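Local coordinates for flagella basal body P-ring formation protein FlgA (Salmonella typhimurium, PDB 3TEE) that takes part in assembling the flagellar P-ring in the periplasm, probably as a chaperone or modulator of the process, at residues 22-36 with 57-71. Residues are numbered along the deposited sequence; the frame is centred on the assembly and turned at random.
Sequences VVVTLRSSPNLLPSC and ARCANEKRYLQVNVQ
Val24 and Val70 lie side by side, their CG2 atoms 4.2 Å apart, on the tighter, apolar face, where Phe11 of helix 2-14 packs on Val22 and Val24. CG1 of Val22 meets CG1 of Val70 at 3.8 Å. Further along, Leu26 reaches CG1 of Val68 through its CD1, its CG being swung anti to the backbone N (chi1 -174°). Beneath these side chains, strands 22-26 and 62-71 run antiparallel: Val23 with Gln71 and Thr25 with Asn69 are the hydrogen-bonded pairs, Val24 with Val70 and Leu26 with Val68 the non-hydrogen-bonded ones. The ladder ends in a fork. Arg27 N and Ser28 N both reach Gln67 O from the same face of its carbonyl plane, while Ser28 OG, held between its own backbone N and carbonyl carbon (chi1 49°), accepts Gln67 N at 2.9 Å in an almost straight bond (176°). On its other edge strand 62-79 pairs with strand 53-59, joined to it as a beta hairpin by a type II turn from Cys59 to Glu62. The chain after Ser28 leaves the sheet edge, and side chains tie it back. Leu32 CD1, Leu33 CD2 and Pro34 CD all come within about 4 Å of Leu66 CD2, and a disulfide joins Cys36 to Cys59, with Pro34 CB 3.5 Å from Cys59 SG. The Glu62 carboxylate clasps Ser35: OE1 takes the backbone N, and OE2 uses its syn lone pair for OG at 2.7 Å. OE1 also accepts Arg64 NE in a salt bridge, met from above the carboxylate plane. Leu33 O sits over one face of the Arg64 guanidinium, offset toward its rim (3.6 Å from CZ). The other sheet face, with Val23, Thr25, Asn69 and Gln71, is the solvent side. Arg27 CD rests 3.9 Å from Asn69 CB, Thr25 OG1 and Asn69 O share one water, Asn69 ND2 bonds Asn52, and a second water links Arg27 NH2 to Val68 O.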
loop_
_atom_site.group_PDB
_atom_site.type_symbol
_atom_site.label_atom_id
_atom_site.label_comp_id
_atom_site.label_asym_id
_atom_site.label_seq_id
_atom_site.Cartn_x
_atom_site.Cartn_y
_atom_site.Cartn_z
ATOM N N VAL A 22 4.240 -9.009 22.128
ATOM C CA VAL A 22 3.640 -10.138 21.420
ATOM C C VAL A 22 3.331 -11.248 22.411
ATOM O O VAL A 22 4.245 -11.789 23.051
ATOM C CB VAL A 22 4.560 -10.638 20.265
ATOM C CG1 VAL A 22 3.941 -11.857 19.558
ATOM C CG2 VAL A 22 4.870 -9.521 19.275
ATOM N N VAL A 23 2.034 -11.589 22.518
ATOM C CA VAL A 23 1.546 -12.617 23.432
ATOM C C VAL A 23 0.900 -13.708 22.616
ATOM O O VAL A 23 -0.006 -13.433 21.827
ATOM C CB VAL A 23 0.573 -12.039 24.504
ATOM C CG1 VAL A 23 0.026 -13.154 25.416
ATOM C CG2 VAL A 23 1.255 -10.933 25.329
ATOM N N VAL A 24 1.374 -14.935 22.806
ATOM C CA VAL A 24 0.896 -16.099 22.058
ATOM C C VAL A 24 0.106 -17.036 22.964
ATOM O O VAL A 24 0.574 -17.405 24.042
ATOM C CB VAL A 24 2.058 -16.820 21.305
ATOM C CG1 VAL A 24 1.546 -18.032 20.500
ATOM C CG2 VAL A 24 2.807 -15.853 20.382
ATOM N N THR A 25 -1.068 -17.447 22.497
ATOM C CA THR A 25 -1.913 -18.413 23.217
ATOM C C THR A 25 -2.234 -19.580 22.298
ATOM O O THR A 25 -2.731 -19.362 21.186
ATOM C CB THR A 25 -3.214 -17.729 23.701
ATOM O OG1 THR A 25 -2.860 -16.533 24.407
ATOM C CG2 THR A 25 -4.031 -18.640 24.638
ATOM N N LEU A 26 -2.000 -20.811 22.765
ATOM C CA LEU A 26 -2.353 -22.000 21.968
ATOM C C LEU A 26 -3.881 -22.253 22.003
ATOM O O LEU A 26 -4.456 -22.277 23.083
ATOM C CB LEU A 26 -1.586 -23.222 22.481
ATOM C CG LEU A 26 -1.762 -24.492 21.655
ATOM C CD1 LEU A 26 -0.830 -24.493 20.424
ATOM C CD2 LEU A 26 -1.543 -25.720 22.519
ATOM N N ARG A 27 -4.531 -22.383 20.841
ATOM C CA ARG A 27 -5.984 -22.619 20.735
ATOM C C ARG A 27 -6.298 -24.084 20.403
ATOM O O ARG A 27 -7.431 -24.533 20.617
ATOM C CB ARG A 27 -6.634 -21.713 19.672
ATOM C CG ARG A 27 -6.394 -20.218 19.873
ATOM C CD ARG A 27 -7.385 -19.353 19.113
ATOM N NE ARG A 27 -7.478 -19.666 17.684
ATOM C CZ ARG A 27 -8.608 -19.992 17.059
ATOM N NH1 ARG A 27 -9.751 -20.062 17.731
ATOM N NH2 ARG A 27 -8.602 -20.254 15.761
ATOM N N SER A 28 -5.326 -24.815 19.835
ATOM C CA SER A 28 -5.549 -26.227 19.499
ATOM C C SER A 28 -5.197 -27.137 20.692
ATOM O O SER A 28 -4.572 -26.687 21.660
ATOM C CB SER A 28 -4.795 -26.620 18.227
ATOM O OG SER A 28 -3.448 -26.193 18.274
ATOM N N SER A 29 -5.662 -28.390 20.647
ATOM C CA SER A 29 -5.453 -29.383 21.695
ATOM C C SER A 29 -3.959 -29.619 21.993
ATOM O O SER A 29 -3.188 -29.802 21.054
ATOM C CB SER A 29 -6.147 -30.693 21.322
ATOM O OG SER A 29 -5.672 -31.791 22.085
ATOM N N PRO A 30 -3.536 -29.641 23.282
ATOM C CA PRO A 30 -2.113 -29.894 23.588
ATOM C C PRO A 30 -1.619 -31.299 23.208
ATOM O O PRO A 30 -0.411 -31.534 23.212
ATOM C CB PRO A 30 -2.013 -29.636 25.100
ATOM C CG PRO A 30 -3.284 -28.898 25.468
ATOM C CD PRO A 30 -4.314 -29.426 24.519
ATOM N N ASN A 31 -2.528 -32.219 22.849
ATOM C CA ASN A 31 -2.160 -33.579 22.446
ATOM C C ASN A 31 -1.555 -33.581 21.037
ATOM O O ASN A 31 -0.781 -34.482 20.702
ATOM C CB ASN A 31 -3.362 -34.533 22.531
ATOM C CG ASN A 31 -4.015 -34.594 23.897
ATOM O OD1 ASN A 31 -5.184 -34.228 24.065
ATOM N ND2 ASN A 31 -3.277 -35.048 24.906
ATOM N N LEU A 32 -1.905 -32.560 20.217
ATOM C CA LEU A 32 -1.351 -32.408 18.880
ATOM C C LEU A 32 -0.112 -31.480 18.819
ATOM O O LEU A 32 0.248 -31.003 17.744
ATOM C CB LEU A 32 -2.413 -32.124 17.801
ATOM C CG LEU A 32 -3.341 -30.930 17.939
ATOM C CD1 LEU A 32 -2.781 -29.710 17.218
ATOM C CD2 LEU A 32 -4.692 -31.246 17.338
ATOM N N LEU A 33 0.558 -31.267 19.976
ATOM C CA LEU A 33 1.773 -30.455 20.053
ATOM C C LEU A 33 2.969 -31.252 19.537
ATOM O O LEU A 33 2.991 -32.484 19.689
ATOM C CB LEU A 33 2.068 -29.994 21.500
ATOM C CG LEU A 33 1.211 -28.855 22.069
ATOM C CD1 LEU A 33 1.530 -28.652 23.550
ATOM C CD2 LEU A 33 1.420 -27.537 21.300
ATOM N N PRO A 34 3.990 -30.590 18.939
ATOM C CA PRO A 34 5.179 -31.346 18.478
ATOM C C PRO A 34 5.901 -32.037 19.647
ATOM O O PRO A 34 5.908 -31.503 20.759
ATOM C CB PRO A 34 6.053 -30.267 17.846
ATOM C CG PRO A 34 5.582 -29.000 18.428
ATOM C CD PRO A 34 4.126 -29.153 18.638
ATOM N N SER A 35 6.463 -33.229 19.412
ATOM C CA SER A 35 7.162 -34.010 20.447
ATOM C C SER A 35 8.624 -33.622 20.582
ATOM O O SER A 35 9.214 -33.873 21.633
ATOM C CB SER A 35 7.100 -35.500 20.120
ATOM O OG SER A 35 5.766 -35.924 19.901
ATOM N N CYS A 36 9.252 -33.124 19.498
ATOM C CA CYS A 36 10.676 -32.825 19.558
ATOM C C CYS A 36 11.000 -31.586 20.384
ATOM O O CYS A 36 10.120 -30.770 20.673
ATOM C CB CYS A 36 11.290 -32.766 18.165
ATOM S SG CYS A 36 10.697 -31.373 17.175
ATOM N N ALA A 57 4.186 -26.976 12.698
ATOM C CA ALA A 57 5.314 -27.297 13.580
ATOM C C ALA A 57 5.818 -28.665 13.169
ATOM O O ALA A 57 5.077 -29.657 13.244
ATOM C CB ALA A 57 4.872 -27.299 15.041
ATOM N N ARG A 58 7.057 -28.717 12.663
ATOM C CA ARG A 58 7.607 -29.974 12.173
ATOM C C ARG A 58 8.625 -30.557 13.114
ATOM O O ARG A 58 9.442 -29.824 13.647
ATOM C CB ARG A 58 8.274 -29.793 10.793
ATOM C CG ARG A 58 7.301 -29.565 9.631
ATOM C CD ARG A 58 8.098 -29.553 8.328
ATOM N NE ARG A 58 7.256 -29.529 7.128
ATOM C CZ ARG A 58 6.700 -28.434 6.628
ATOM N NH1 ARG A 58 5.960 -28.501 5.531
ATOM N NH2 ARG A 58 6.864 -27.264 7.230
ATOM N N CYS A 59 8.625 -31.878 13.237
ATOM C CA CYS A 59 9.610 -32.680 13.977
ATOM C C CYS A 59 9.888 -33.849 13.060
ATOM O O CYS A 59 9.149 -34.053 12.083
ATOM C CB CYS A 59 9.037 -33.186 15.305
ATOM S SG CYS A 59 8.818 -31.926 16.571
ATOM N N ALA A 60 10.904 -34.670 13.384
ATOM C CA ALA A 60 11.125 -35.908 12.646
ATOM C C ALA A 60 9.779 -36.704 12.753
ATOM O O ALA A 60 9.220 -36.803 13.850
ATOM C CB ALA A 60 12.249 -36.703 13.302
ATOM N N ASN A 61 9.230 -37.178 11.628
ATOM C CA ASN A 61 7.943 -37.915 11.610
ATOM C C ASN A 61 6.701 -37.171 12.093
ATOM O O ASN A 61 5.695 -37.829 12.392
ATOM C CB ASN A 61 8.034 -39.314 12.301
ATOM C CG ASN A 61 9.327 -40.020 12.052
ATOM O OD1 ASN A 61 9.693 -40.305 10.912
ATOM N ND2 ASN A 61 10.078 -40.221 13.116
ATOM N N GLU A 62 6.731 -35.816 12.168
ATOM C CA GLU A 62 5.530 -35.070 12.531
ATOM C C GLU A 62 5.403 -33.797 11.749
ATOM O O GLU A 62 6.383 -33.083 11.580
ATOM C CB GLU A 62 5.480 -34.685 14.027
ATOM C CG GLU A 62 5.490 -35.848 15.004
ATOM C CD GLU A 62 5.671 -35.444 16.455
ATOM O OE1 GLU A 62 5.320 -34.298 16.813
ATOM O OE2 GLU A 62 6.132 -36.295 17.244
ATOM N N LYS A 63 4.175 -33.447 11.386
ATOM C CA LYS A 63 3.852 -32.165 10.789
ATOM C C LYS A 63 2.566 -31.710 11.490
ATOM O O LYS A 63 1.467 -32.052 11.056
ATOM C CB LYS A 63 3.696 -32.272 9.255
ATOM C CG LYS A 63 3.334 -30.927 8.628
ATOM C CD LYS A 63 3.025 -31.087 7.138
ATOM C CE LYS A 63 2.846 -29.742 6.485
ATOM N NZ LYS A 63 2.314 -29.898 5.109
ATOM N N ARG A 64 2.709 -31.009 12.609
ATOM C CA ARG A 64 1.554 -30.569 13.402
ATOM C C ARG A 64 0.988 -29.295 12.854
ATOM O O ARG A 64 1.761 -28.428 12.427
ATOM C CB ARG A 64 1.948 -30.316 14.874
ATOM C CG ARG A 64 2.687 -31.491 15.555
ATOM C CD ARG A 64 1.866 -32.768 15.618
ATOM N NE ARG A 64 2.503 -33.745 16.498
ATOM C CZ ARG A 64 1.867 -34.736 17.106
ATOM N NH1 ARG A 64 0.566 -34.915 16.915
ATOM N NH2 ARG A 64 2.523 -35.551 17.921
ATOM N N TYR A 65 -0.356 -29.154 12.904
ATOM C CA TYR A 65 -1.044 -27.926 12.509
ATOM C C TYR A 65 -1.535 -27.308 13.806
ATOM O O TYR A 65 -2.492 -27.810 14.409
ATOM C CB TYR A 65 -2.245 -28.189 11.575
ATOM C CG TYR A 65 -1.954 -28.786 10.216
ATOM C CD1 TYR A 65 -0.768 -28.495 9.542
ATOM C CD2 TYR A 65 -2.907 -29.551 9.551
ATOM C CE1 TYR A 65 -0.515 -29.009 8.265
ATOM C CE2 TYR A 65 -2.678 -30.042 8.266
ATOM C CZ TYR A 65 -1.475 -29.778 7.631
ATOM O OH TYR A 65 -1.239 -30.289 6.377
ATOM N N LEU A 66 -0.847 -26.275 14.280
ATOM C CA LEU A 66 -1.220 -25.636 15.531
ATOM C C LEU A 66 -2.099 -24.429 15.278
ATOM O O LEU A 66 -1.910 -23.717 14.292
ATOM C CB LEU A 66 0.021 -25.229 16.364
ATOM C CG LEU A 66 1.128 -26.284 16.569
ATOM C CD1 LEU A 66 2.266 -25.695 17.365
ATOM C CD2 LEU A 66 0.595 -27.570 17.272
ATOM N N GLN A 67 -3.074 -24.206 16.156
ATOM C CA GLN A 67 -3.912 -23.020 16.055
ATOM C C GLN A 67 -3.510 -22.156 17.222
ATOM O O GLN A 67 -3.482 -22.622 18.362
ATOM C CB GLN A 67 -5.410 -23.349 16.123
ATOM C CG GLN A 67 -5.934 -24.178 14.942
ATOM C CD GLN A 67 -7.409 -24.433 15.119
ATOM O OE1 GLN A 67 -7.850 -25.068 16.089
ATOM N NE2 GLN A 67 -8.205 -23.864 14.230
ATOM N N VAL A 68 -3.093 -20.923 16.932
ATOM C CA VAL A 68 -2.646 -20.020 17.991
ATOM C C VAL A 68 -3.353 -18.673 17.833
ATOM O O VAL A 68 -3.756 -18.301 16.739
ATOM C CB VAL A 68 -1.093 -19.814 18.064
ATOM C CG1 VAL A 68 -0.334 -21.129 18.258
ATOM C CG2 VAL A 68 -0.570 -19.061 16.844
ATOM N N ASN A 69 -3.448 -17.950 18.916
ATOM C CA ASN A 69 -3.920 -16.578 18.900
ATOM C C ASN A 69 -2.682 -15.717 19.237
ATOM O O ASN A 69 -1.990 -15.970 20.221
ATOM C CB ASN A 69 -5.045 -16.335 19.909
ATOM C CG ASN A 69 -5.441 -14.866 19.924
ATOM O OD1 ASN A 69 -4.994 -14.096 20.764
ATOM N ND2 ASN A 69 -6.141 -14.416 18.900
ATOM N N VAL A 70 -2.403 -14.738 18.398
ATOM C CA VAL A 70 -1.251 -13.858 18.602
ATOM C C VAL A 70 -1.745 -12.432 18.847
ATOM O O VAL A 70 -2.282 -11.789 17.953
ATOM C CB VAL A 70 -0.260 -13.928 17.414
ATOM C CG1 VAL A 70 0.938 -12.995 17.619
ATOM C CG2 VAL A 70 0.189 -15.366 17.143
ATOM N N GLN A 71 -1.552 -11.948 20.059
ATOM C CA GLN A 71 -1.879 -10.552 20.394
ATOM C C GLN A 71 -0.626 -9.737 20.099
ATOM O O GLN A 71 0.442 -10.054 20.626
ATOM C CB GLN A 71 -2.252 -10.421 21.876
ATOM C CG GLN A 71 -3.472 -11.239 22.294
ATOM C CD GLN A 71 -3.875 -11.003 23.732
ATOM O OE1 GLN A 71 -3.119 -10.474 24.553
ATOM N NE2 GLN A 71 -5.111 -11.343 24.058
HETATM O O HOH W 1 -2.712 -14.538 22.778
HETATM O O HOH W 2 -5.926 -20.041 15.357
#